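Local coordinates for protein redox-sensing transcriptional repressor Rex (Thermoanaerobacter ethanolicus, PDB 3WGG) that probably modulates transcription in response to the cellular NADH/NAD+ balance, acting as a DNA-binding homodimer that binds the dinucleotide in a Rossmann-type domain, at residues Lys113-Ile118 with Arg128-Met133; Thr137-Ile142 with Val167-Lys172; Leu152-Asp157 with Asn176-Asp181. All coordinates share one frame; numbering follows the deposited sequence.

Contact 1 of 3, residues Lys113-Ile118 with Arg128-Met133; sequences KGIFDI and RDVEVM. With 8NA (alpha-Diphosphopyridine nucleotide), chain C.
M133 pairs with I115 and D117 through two backbone hydrogen bonds: M133 N donates to I115 O at 2.8 Å and D117 N donates to M133 O at 2.9 Å, both with an N-H...O angle of 160°. M133 thus spends its donor and its acceptor on the residues flanking its bridge partner F116, the signature of parallel strands, whose axes here diverge by 28°. F116 sends its own backbone bonds the other way, to I89 and G91, so strand 110-117 is hydrogen-bonded on both sides. Each carbonyl also receives a CA-H, I115 O from V132 and M133 O from F116. I115 and V130 cross at about a right angle, I115 CD1 3.7 Å from V130 CG2. On the face of F116 and M133 the M133 chain bends at its thioether: SD stands 5.0 Å from the F116 ring centroid in an oblique Met-aromatic contact, and M133 CE comes to 3.6 Å from G114 CA.

D117 closes the strand. Its CG lies anti to the backbone N (chi1 -152°), and this turns the carboxylate away from 128-133 and onto the adenosine ribose of the dinucleotide. Ribose O3B donates to D117 OD1 at 2.9 Å, and O2B to D117 OD2 at a short 2.5 Å. Both oxygens have further donors: A92 N serves OD1, while N119 N serves OD2, with a weak bond from I118 N.

An acid that grips both ribose hydroxyls at the end of the second Rossmann strand is the classic mark of NAD recognition; its negative charge would probably repel the 2'-phosphate of NADP.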
# COMPACT_ATOMS: atom_id res chain seq x y z
N LYS A 113 4.38 20.12 -7.67
CA LYS A 113 5.01 21.41 -7.94
C LYS A 113 6.52 21.42 -7.87
O LYS A 113 7.17 22.34 -8.37
CB LYS A 113 4.50 22.43 -6.93
CG LYS A 113 3.00 22.48 -6.74
CD LYS A 113 2.22 22.94 -7.99
CE LYS A 113 3.05 23.82 -8.92
NZ LYS A 113 3.48 25.11 -8.27
N GLY A 114 7.11 20.46 -7.17
CA GLY A 114 8.56 20.55 -6.95
C GLY A 114 9.06 19.25 -6.39
O GLY A 114 8.30 18.48 -5.80
N ILE A 115 10.34 18.98 -6.64
CA ILE A 115 11.01 17.82 -6.08
C ILE A 115 12.33 18.29 -5.50
O ILE A 115 13.05 19.06 -6.13
CB ILE A 115 11.27 16.77 -7.14
CG1 ILE A 115 10.02 16.54 -7.95
CG2 ILE A 115 11.83 15.44 -6.54
CD1 ILE A 115 10.30 15.69 -9.23
N PHE A 116 12.67 17.79 -4.31
CA PHE A 116 13.80 18.29 -3.59
C PHE A 116 14.80 17.21 -3.21
O PHE A 116 14.42 16.06 -2.92
CB PHE A 116 13.33 19.05 -2.34
CG PHE A 116 12.47 20.20 -2.66
CD1 PHE A 116 13.01 21.47 -2.81
CD2 PHE A 116 11.11 20.01 -2.90
CE1 PHE A 116 12.19 22.54 -3.16
CE2 PHE A 116 10.30 21.08 -3.27
CZ PHE A 116 10.82 22.33 -3.37
N ASP A 117 16.08 17.56 -3.26
CA ASP A 117 17.12 16.63 -2.85
C ASP A 117 18.28 17.35 -2.20
O ASP A 117 18.36 18.57 -2.28
CB ASP A 117 17.59 15.81 -4.03
CG ASP A 117 18.12 14.45 -3.61
OD1 ASP A 117 17.36 13.49 -3.76
OD2 ASP A 117 19.27 14.33 -3.13
N ILE A 118 19.16 16.58 -1.57
CA ILE A 118 20.41 17.10 -1.02
C ILE A 118 21.57 16.92 -1.98
O ILE A 118 22.57 17.64 -1.88
CB ILE A 118 20.82 16.45 0.32
CG1 ILE A 118 20.75 14.91 0.25
CG2 ILE A 118 19.99 16.96 1.43
CD1 ILE A 118 21.67 14.26 1.25
N ARG A 128 9.24 15.03 -15.48
CA ARG A 128 8.09 15.58 -16.18
C ARG A 128 8.32 17.06 -16.39
O ARG A 128 9.32 17.47 -16.98
CB ARG A 128 6.79 15.34 -15.40
CG ARG A 128 6.81 14.09 -14.52
CD ARG A 128 5.60 13.22 -14.74
NE ARG A 128 5.90 12.10 -15.63
CZ ARG A 128 5.36 11.91 -16.84
NH1 ARG A 128 5.70 10.84 -17.55
NH2 ARG A 128 4.48 12.78 -17.33
N ASP A 129 7.43 17.87 -15.87
CA ASP A 129 7.60 19.30 -16.04
C ASP A 129 8.37 19.98 -14.89
O ASP A 129 8.53 21.21 -14.88
CB ASP A 129 6.24 19.95 -16.24
CG ASP A 129 5.22 19.51 -15.18
OD1 ASP A 129 4.43 20.37 -14.71
OD2 ASP A 129 5.20 18.29 -14.81
N VAL A 130 8.82 19.23 -13.88
CA VAL A 130 9.49 19.94 -12.77
C VAL A 130 10.99 19.72 -12.67
O VAL A 130 11.53 18.78 -13.24
CB VAL A 130 8.81 19.76 -11.38
CG1 VAL A 130 7.56 20.61 -11.28
CG2 VAL A 130 8.56 18.32 -11.08
N GLU A 131 11.64 20.62 -11.95
CA GLU A 131 13.06 20.51 -11.67
C GLU A 131 13.34 20.05 -10.24
O GLU A 131 12.62 20.41 -9.30
CB GLU A 131 13.74 21.86 -11.96
CG GLU A 131 14.16 22.01 -13.43
CD GLU A 131 15.38 22.90 -13.62
OE1 GLU A 131 15.71 23.64 -12.66
OE2 GLU A 131 16.01 22.85 -14.71
N VAL A 132 14.37 19.23 -10.09
CA VAL A 132 14.89 18.87 -8.78
C VAL A 132 15.65 20.06 -8.21
O VAL A 132 16.54 20.60 -8.88
CB VAL A 132 15.81 17.64 -8.87
CG1 VAL A 132 16.45 17.31 -7.52
CG2 VAL A 132 15.02 16.43 -9.40
N MET A 133 15.29 20.45 -6.99
CA MET A 133 15.88 21.63 -6.36
C MET A 133 16.54 21.22 -5.08
O MET A 133 16.25 20.16 -4.52
CB MET A 133 14.80 22.72 -6.07
CG MET A 133 14.19 23.27 -7.31
SD MET A 133 12.60 24.06 -7.03
CE MET A 133 11.49 22.63 -7.24
PA 8NA C . 18.00 6.41 -3.09
O1A 8NA C . 19.36 6.35 -2.43
O2A 8NA C . 17.82 5.95 -4.53
O5B 8NA C . 17.41 7.89 -2.88
C5B 8NA C . 17.38 8.59 -1.63
C4B 8NA C . 17.54 10.04 -2.03
O4B 8NA C . 17.30 10.95 -0.97
C3B 8NA C . 18.95 10.32 -2.51
O3B 8NA C . 18.78 10.94 -3.79
C2B 8NA C . 19.51 11.30 -1.46
O2B 8NA C . 20.35 12.30 -2.06
C1B 8NA C . 18.25 12.00 -1.02
N9A 8NA C . 18.29 12.51 0.35
C8A 8NA C . 18.93 12.01 1.44
N7A 8NA C . 18.59 12.79 2.49
C5A 8NA C . 17.77 13.77 2.04
C6A 8NA C . 17.13 14.86 2.61
N6A 8NA C . 17.27 15.14 3.92
N1A 8NA C . 16.38 15.66 1.84
C2A 8NA C . 16.24 15.47 0.52
N3A 8NA C . 16.86 14.46 -0.07
C4A 8NA C . 17.61 13.60 0.67
O3 8NA C . 16.99 5.48 -2.19
PN 8NA C . 15.52 5.08 -2.73
O1N 8NA C . 15.61 3.78 -3.48
O2N 8NA C . 14.91 6.24 -3.49
O5D 8NA C . 14.71 4.75 -1.37
C5D 8NA C . 14.29 5.73 -0.40
C4D 8NA C . 13.69 5.03 0.84
O4D 8NA C . 13.07 3.78 0.46
C3D 8NA C . 14.69 4.65 1.91
O3D 8NA C . 14.04 4.69 3.20
C2D 8NA C . 14.99 3.19 1.62
O2D 8NA C . 15.27 2.61 2.88
C1D 8NA C . 13.72 2.62 0.98
N1N 8NA C . 12.73 2.00 1.93
C2N 8NA C . 12.90 0.69 2.34
C3N 8NA C . 12.06 0.05 3.18
C7N 8NA C . 12.37 -1.34 3.55
O7N 8NA C . 13.47 -1.82 3.29
N7N 8NA C . 11.39 -2.04 4.13
C4N 8NA C . 10.82 0.75 3.72
C5N 8NA C . 10.71 2.17 3.17
C6N 8NA C . 11.62 2.71 2.34

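Contact 2 of 3, residues Thr137-Ile142 with Val167-Lys172; sequences TVEDFI and VRAGIK
In I142 a chi1 of -80° puts CG2 anti to the backbone N, against A169, and an extended chi2 sends CD1 toward I171, while the E139 chain, extended beyond CG, carries its carboxylate past the A169 methyl. The evidence for close packing lies in CG2 of I142, at 3.3 Å from A169 O and 3.8 Å from A169 CB. The I142 and I171 side chains cross at about a right angle, and their CD1 atoms meet at 4.1 Å. A169 CB is the methyl that both E139 and I142 touch: besides I142 it meets E139 CG at 3.9 Å and E139 O at 3.7 Å.

These residues join helix 138-144 to the C-terminal end of helix 159-168 and the turn that follows, on the same side of the Rossmann sheet. Helix 138-144 lies over strands 85-90 and 110-117, and helix 159-168 belongs to the beta-alpha-beta crossover from strand 149-152 to strand 173-176. The second helix ends in a Schellman motif, with G170 N bonded to V167 O at 3.0 Å and G170 at a phi of 103°; a CB at that position would jam against the carbonyl of A169.

No hydrogen bond crosses between the segments. E139 OE1 sits 5.6 Å from R168 NH2, too far for a salt bridge, with the carboxylate and guanidinium planes 68° apart, and the acid instead uses OE2 to pair with R165 NE. Cut back to an alanine here, I142 would lose CG2 against A169 and CD1 against I171, and would probably open a gap between helix 138-144 and the A169-I171 turn. Beyond the turn, I171 packs on L166 and I147, and K172 meets L206 of the second subunit.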
# COMPACT_ATOMS: atom_id res chain seq x y z
N THR A 137 16.00 25.06 -0.05
CA THR A 137 14.98 26.05 -0.40
C THR A 137 13.57 25.62 -0.06
O THR A 137 12.63 26.36 -0.33
CB THR A 137 15.02 26.41 -1.90
OG1 THR A 137 14.68 25.25 -2.70
CG2 THR A 137 16.42 26.93 -2.31
N VAL A 138 13.39 24.43 0.54
CA VAL A 138 12.05 23.84 0.54
C VAL A 138 11.08 24.66 1.40
O VAL A 138 9.91 24.80 1.06
CB VAL A 138 12.04 22.37 0.99
CG1 VAL A 138 12.17 22.26 2.50
CG2 VAL A 138 10.74 21.70 0.51
N GLU A 139 11.56 25.23 2.50
CA GLU A 139 10.68 25.96 3.41
C GLU A 139 10.13 27.20 2.73
O GLU A 139 8.92 27.46 2.75
CB GLU A 139 11.34 26.28 4.76
CG GLU A 139 11.36 25.07 5.70
CD GLU A 139 11.85 25.39 7.13
OE1 GLU A 139 11.15 26.07 7.90
OE2 GLU A 139 12.91 24.86 7.50
N ASP A 140 11.03 27.92 2.07
CA ASP A 140 10.66 29.00 1.19
C ASP A 140 9.67 28.60 0.10
O ASP A 140 8.62 29.24 -0.08
CB ASP A 140 11.92 29.65 0.62
CG ASP A 140 12.60 30.57 1.65
OD1 ASP A 140 12.07 30.72 2.78
OD2 ASP A 140 13.68 31.13 1.33
N PHE A 141 9.97 27.51 -0.59
CA PHE A 141 9.14 27.03 -1.68
C PHE A 141 7.71 26.73 -1.22
O PHE A 141 6.77 27.00 -1.96
CB PHE A 141 9.78 25.81 -2.34
CG PHE A 141 9.09 25.37 -3.61
CD1 PHE A 141 9.58 25.77 -4.84
CD2 PHE A 141 7.96 24.56 -3.56
CE1 PHE A 141 8.96 25.36 -6.03
CE2 PHE A 141 7.33 24.16 -4.73
CZ PHE A 141 7.83 24.54 -5.97
N ILE A 142 7.57 26.20 -0.00
CA ILE A 142 6.29 25.75 0.53
C ILE A 142 5.33 26.90 0.81
O ILE A 142 4.11 26.76 0.66
CB ILE A 142 6.46 24.89 1.80
CG1 ILE A 142 6.86 23.47 1.43
CG2 ILE A 142 5.13 24.78 2.56
CD1 ILE A 142 7.50 22.70 2.56
N VAL A 167 6.67 20.77 8.42
CA VAL A 167 5.61 21.20 9.35
C VAL A 167 5.75 22.71 9.66
O VAL A 167 4.77 23.45 9.61
CB VAL A 167 5.57 20.34 10.61
CG1 VAL A 167 4.68 20.98 11.72
CG2 VAL A 167 5.04 18.94 10.25
N ARG A 168 6.98 23.18 9.89
CA ARG A 168 7.18 24.61 10.22
C ARG A 168 6.70 25.51 9.08
O ARG A 168 6.13 26.61 9.31
CB ARG A 168 8.65 24.91 10.48
CG ARG A 168 9.20 24.38 11.83
CD ARG A 168 8.58 25.16 13.02
NE ARG A 168 8.97 26.57 13.02
CZ ARG A 168 10.21 27.04 13.23
NH1 ARG A 168 10.43 28.36 13.23
NH2 ARG A 168 11.23 26.21 13.45
N ALA A 169 6.92 25.04 7.85
CA ALA A 169 6.60 25.85 6.68
C ALA A 169 5.12 25.83 6.35
O ALA A 169 4.67 26.48 5.39
CB ALA A 169 7.45 25.44 5.49
N GLY A 170 4.34 25.10 7.15
CA GLY A 170 2.90 25.16 6.95
C GLY A 170 2.31 23.94 6.24
O GLY A 170 1.16 23.96 5.83
N ILE A 171 3.07 22.87 6.08
CA ILE A 171 2.52 21.74 5.32
C ILE A 171 1.31 21.19 6.07
O ILE A 171 1.34 21.10 7.28
CB ILE A 171 3.55 20.60 5.11
CG1 ILE A 171 3.29 19.86 3.80
CG2 ILE A 171 3.55 19.60 6.27
CD1 ILE A 171 3.99 20.60 2.65
N LYS A 172 0.26 20.77 5.35
CA LYS A 172 -0.92 20.20 5.99
C LYS A 172 -0.88 18.66 6.18
O LYS A 172 -1.62 18.11 6.99
CB LYS A 172 -2.14 20.52 5.13
CG LYS A 172 -2.59 22.00 5.13
CD LYS A 172 -3.50 22.31 3.89
CE LYS A 172 -3.75 23.85 3.75
NZ LYS A 172 -3.54 24.63 5.04

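Contact 3 of 3, residues Leu152-Asp157 with Asn176-Asp181; sequences LCIPKD and NFLPID. With 8NA (alpha-Diphosphopyridine nucleotide), chain C.
L152 and F177 are tied by the one hydrogen bond across this contact: F177 N donates to L152 O at 3.1 Å, in the carbonyl plane, with an N-H...O angle of 156°. Further along, K156 lies against I180, and its atoms can be followed outward. CB rests 3.6 Å from I180 CD1, CG is 3.7 Å from I180 CG1, and CD is still 3.9 Å from I180 CD1; then the chain bends at its last two torsions and carries CE and NZ away from 176-181. Between these ends L178 fills the centre, its CD1 at 3.8 Å from I154 CG1; the placing of its CD2 against I154 O is doubtfully tight.

N176 shapes the second loop by an Asx turn: OD1 accepts from L178 N at 2.8 Å, the donor standing well above the carbonyl plane, while ND2 is held by N192 OD1 and more weakly by L178 O. The dinucleotide lies along both loops, with I154 CG2 at 3.5 Å from adenine N3A and P179 CD at 3.3 Å from C5N of the nicotinamide ring.

Both loops leave the carboxyl ends of neighbouring parallel strands, 149-152 and 173-176. L152 and I154 lean on T162 of helix 159-168, C153 and F177 on L95 of helix 94-100, and F177 also reaches L195 of the second subunit.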
# COMPACT_ATOMS: atom_id res chain seq x y z
N LEU A 152 7.49 12.04 1.44
CA LEU A 152 8.85 11.75 1.87
C LEU A 152 9.38 10.46 1.31
O LEU A 152 8.84 9.37 1.62
CB LEU A 152 8.91 11.61 3.39
CG LEU A 152 8.60 12.88 4.14
CD1 LEU A 152 8.70 12.46 5.58
CD2 LEU A 152 9.66 13.89 3.75
N CYS A 153 10.45 10.59 0.53
CA CYS A 153 11.08 9.46 -0.17
C CYS A 153 12.60 9.48 0.07
O CYS A 153 13.44 9.21 -0.82
CB CYS A 153 10.75 9.52 -1.66
SG CYS A 153 8.97 9.50 -2.03
N ILE A 154 12.94 9.79 1.32
CA ILE A 154 14.33 9.90 1.74
C ILE A 154 14.71 8.76 2.67
O ILE A 154 13.84 8.06 3.14
CB ILE A 154 14.60 11.22 2.46
CG1 ILE A 154 13.67 11.37 3.68
CG2 ILE A 154 14.47 12.38 1.47
CD1 ILE A 154 14.10 12.42 4.64
N PRO A 155 16.03 8.59 2.96
CA PRO A 155 16.44 7.56 3.92
C PRO A 155 15.97 7.93 5.32
O PRO A 155 15.68 9.09 5.61
CB PRO A 155 17.99 7.53 3.81
CG PRO A 155 18.33 8.29 2.50
CD PRO A 155 17.18 9.27 2.33
N LYS A 156 15.79 6.91 6.16
CA LYS A 156 15.19 7.05 7.49
C LYS A 156 15.89 8.09 8.36
O LYS A 156 15.25 8.83 9.10
CB LYS A 156 15.34 5.75 8.27
CG LYS A 156 14.43 4.63 7.94
CD LYS A 156 14.83 3.42 8.80
CE LYS A 156 16.15 2.82 8.33
NZ LYS A 156 17.14 2.72 9.45
N ASP A 157 17.21 8.06 8.33
CA ASP A 157 18.02 8.62 9.41
C ASP A 157 17.74 10.10 9.71
O ASP A 157 18.09 10.60 10.79
CB ASP A 157 19.48 8.43 9.04
CG ASP A 157 19.74 8.87 7.62
OD1 ASP A 157 19.14 9.90 7.23
OD2 ASP A 157 20.49 8.19 6.89
N ASN A 176 4.17 9.50 3.99
CA ASN A 176 5.51 9.10 4.35
C ASN A 176 5.81 7.68 3.90
O ASN A 176 5.10 6.74 4.30
CB ASN A 176 5.69 9.24 5.88
CG ASN A 176 6.91 8.44 6.41
OD1 ASN A 176 8.02 8.55 5.90
ND2 ASN A 176 6.69 7.66 7.49
N PHE A 177 6.86 7.51 3.08
CA PHE A 177 7.27 6.16 2.64
C PHE A 177 8.26 5.45 3.57
O PHE A 177 8.52 4.25 3.38
CB PHE A 177 7.76 6.13 1.19
CG PHE A 177 6.64 6.21 0.18
CD1 PHE A 177 6.20 5.06 -0.46
CD2 PHE A 177 6.02 7.41 -0.11
CE1 PHE A 177 5.19 5.11 -1.40
CE2 PHE A 177 4.99 7.48 -1.02
CZ PHE A 177 4.56 6.29 -1.69
N LEU A 178 8.76 6.14 4.59
CA LEU A 178 9.75 5.54 5.51
C LEU A 178 9.17 4.75 6.69
O LEU A 178 8.17 5.17 7.29
CB LEU A 178 10.75 6.59 6.02
CG LEU A 178 10.95 7.94 5.30
CD1 LEU A 178 12.18 8.59 5.84
CD2 LEU A 178 11.02 7.84 3.80
N PRO A 179 9.81 3.61 7.05
CA PRO A 179 9.35 2.87 8.24
C PRO A 179 9.97 3.44 9.50
O PRO A 179 10.80 2.80 10.13
CB PRO A 179 9.86 1.47 7.99
CG PRO A 179 11.15 1.69 7.29
CD PRO A 179 10.93 2.91 6.40
N ILE A 180 9.60 4.66 9.84
CA ILE A 180 9.97 5.29 11.09
C ILE A 180 8.57 5.68 11.48
O ILE A 180 7.72 5.74 10.60
CB ILE A 180 10.73 6.62 10.82
CG1 ILE A 180 12.08 6.36 10.19
CG2 ILE A 180 10.87 7.48 12.09
CD1 ILE A 180 13.21 6.02 11.20
N ASP A 181 8.30 5.98 12.74
CA ASP A 181 7.03 6.63 13.00
C ASP A 181 7.23 8.10 13.34
O ASP A 181 7.57 8.45 14.47
CB ASP A 181 6.08 5.83 13.92
CG ASP A 181 6.21 6.19 15.40
OD1 ASP A 181 7.28 5.95 15.97
OD2 ASP A 181 5.21 6.64 15.99
PA 8NA C . 18.00 6.41 -3.09
O1A 8NA C . 19.36 6.35 -2.43
O2A 8NA C . 17.82 5.95 -4.53
O5B 8NA C . 17.41 7.89 -2.88
C5B 8NA C . 17.38 8.59 -1.63
C4B 8NA C . 17.54 10.04 -2.03
O4B 8NA C . 17.30 10.95 -0.97
C3B 8NA C . 18.95 10.32 -2.51
O3B 8NA C . 18.78 10.94 -3.79
C2B 8NA C . 19.51 11.30 -1.46
O2B 8NA C . 20.35 12.30 -2.06
C1B 8NA C . 18.25 12.00 -1.02
N9A 8NA C . 18.29 12.51 0.35
C8A 8NA C . 18.93 12.01 1.44
N7A 8NA C . 18.59 12.79 2.49
C5A 8NA C . 17.77 13.77 2.04
C6A 8NA C . 17.13 14.86 2.61
N6A 8NA C . 17.27 15.14 3.92
N1A 8NA C . 16.38 15.66 1.84
C2A 8NA C . 16.24 15.47 0.52
N3A 8NA C . 16.86 14.46 -0.07
C4A 8NA C . 17.61 13.60 0.67
O3 8NA C . 16.99 5.48 -2.19
PN 8NA C . 15.52 5.08 -2.73
O1N 8NA C . 15.61 3.78 -3.48
O2N 8NA C . 14.91 6.24 -3.49
O5D 8NA C . 14.71 4.75 -1.37
C5D 8NA C . 14.29 5.73 -0.40
C4D 8NA C . 13.69 5.03 0.84
O4D 8NA C . 13.07 3.78 0.46
C3D 8NA C . 14.69 4.65 1.91
O3D 8NA C . 14.04 4.69 3.20
C2D 8NA C . 14.99 3.19 1.62
O2D 8NA C . 15.27 2.61 2.88
C1D 8NA C . 13.72 2.62 0.98
N1N 8NA C . 12.73 2.00 1.93
C2N 8NA C . 12.90 0.69 2.34
C3N 8NA C . 12.06 0.05 3.18
C7N 8NA C . 12.37 -1.34 3.55
O7N 8NA C . 13.47 -1.82 3.29
N7N 8NA C . 11.39 -2.04 4.13
C4N 8NA C . 10.82 0.75 3.72
C5N 8NA C . 10.71 2.17 3.17
C6N 8NA C . 11.62 2.71 2.34

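All three contacts belong to one Rossmann-type domain. Contacts 1 and 3, with centres 18 Å apart and nearest atoms about 6 Å apart, do not touch but share one dinucleotide: I118 and I154 lie on opposite faces of the adenine, while the ribose diol is held in contact 1 and the nicotinamide borders contact 3. Contact 2 stands back from the ligand, the E139 side chain being about 11 Å away. Its centre is 14 Å from that of contact 1, which it meets edge-to-face through the F116 and F141 rings, F116 CZ to F141 CG 3.5 Å. Helix 159-168 and the residues after it link contact 2 to contact 3 along the chain.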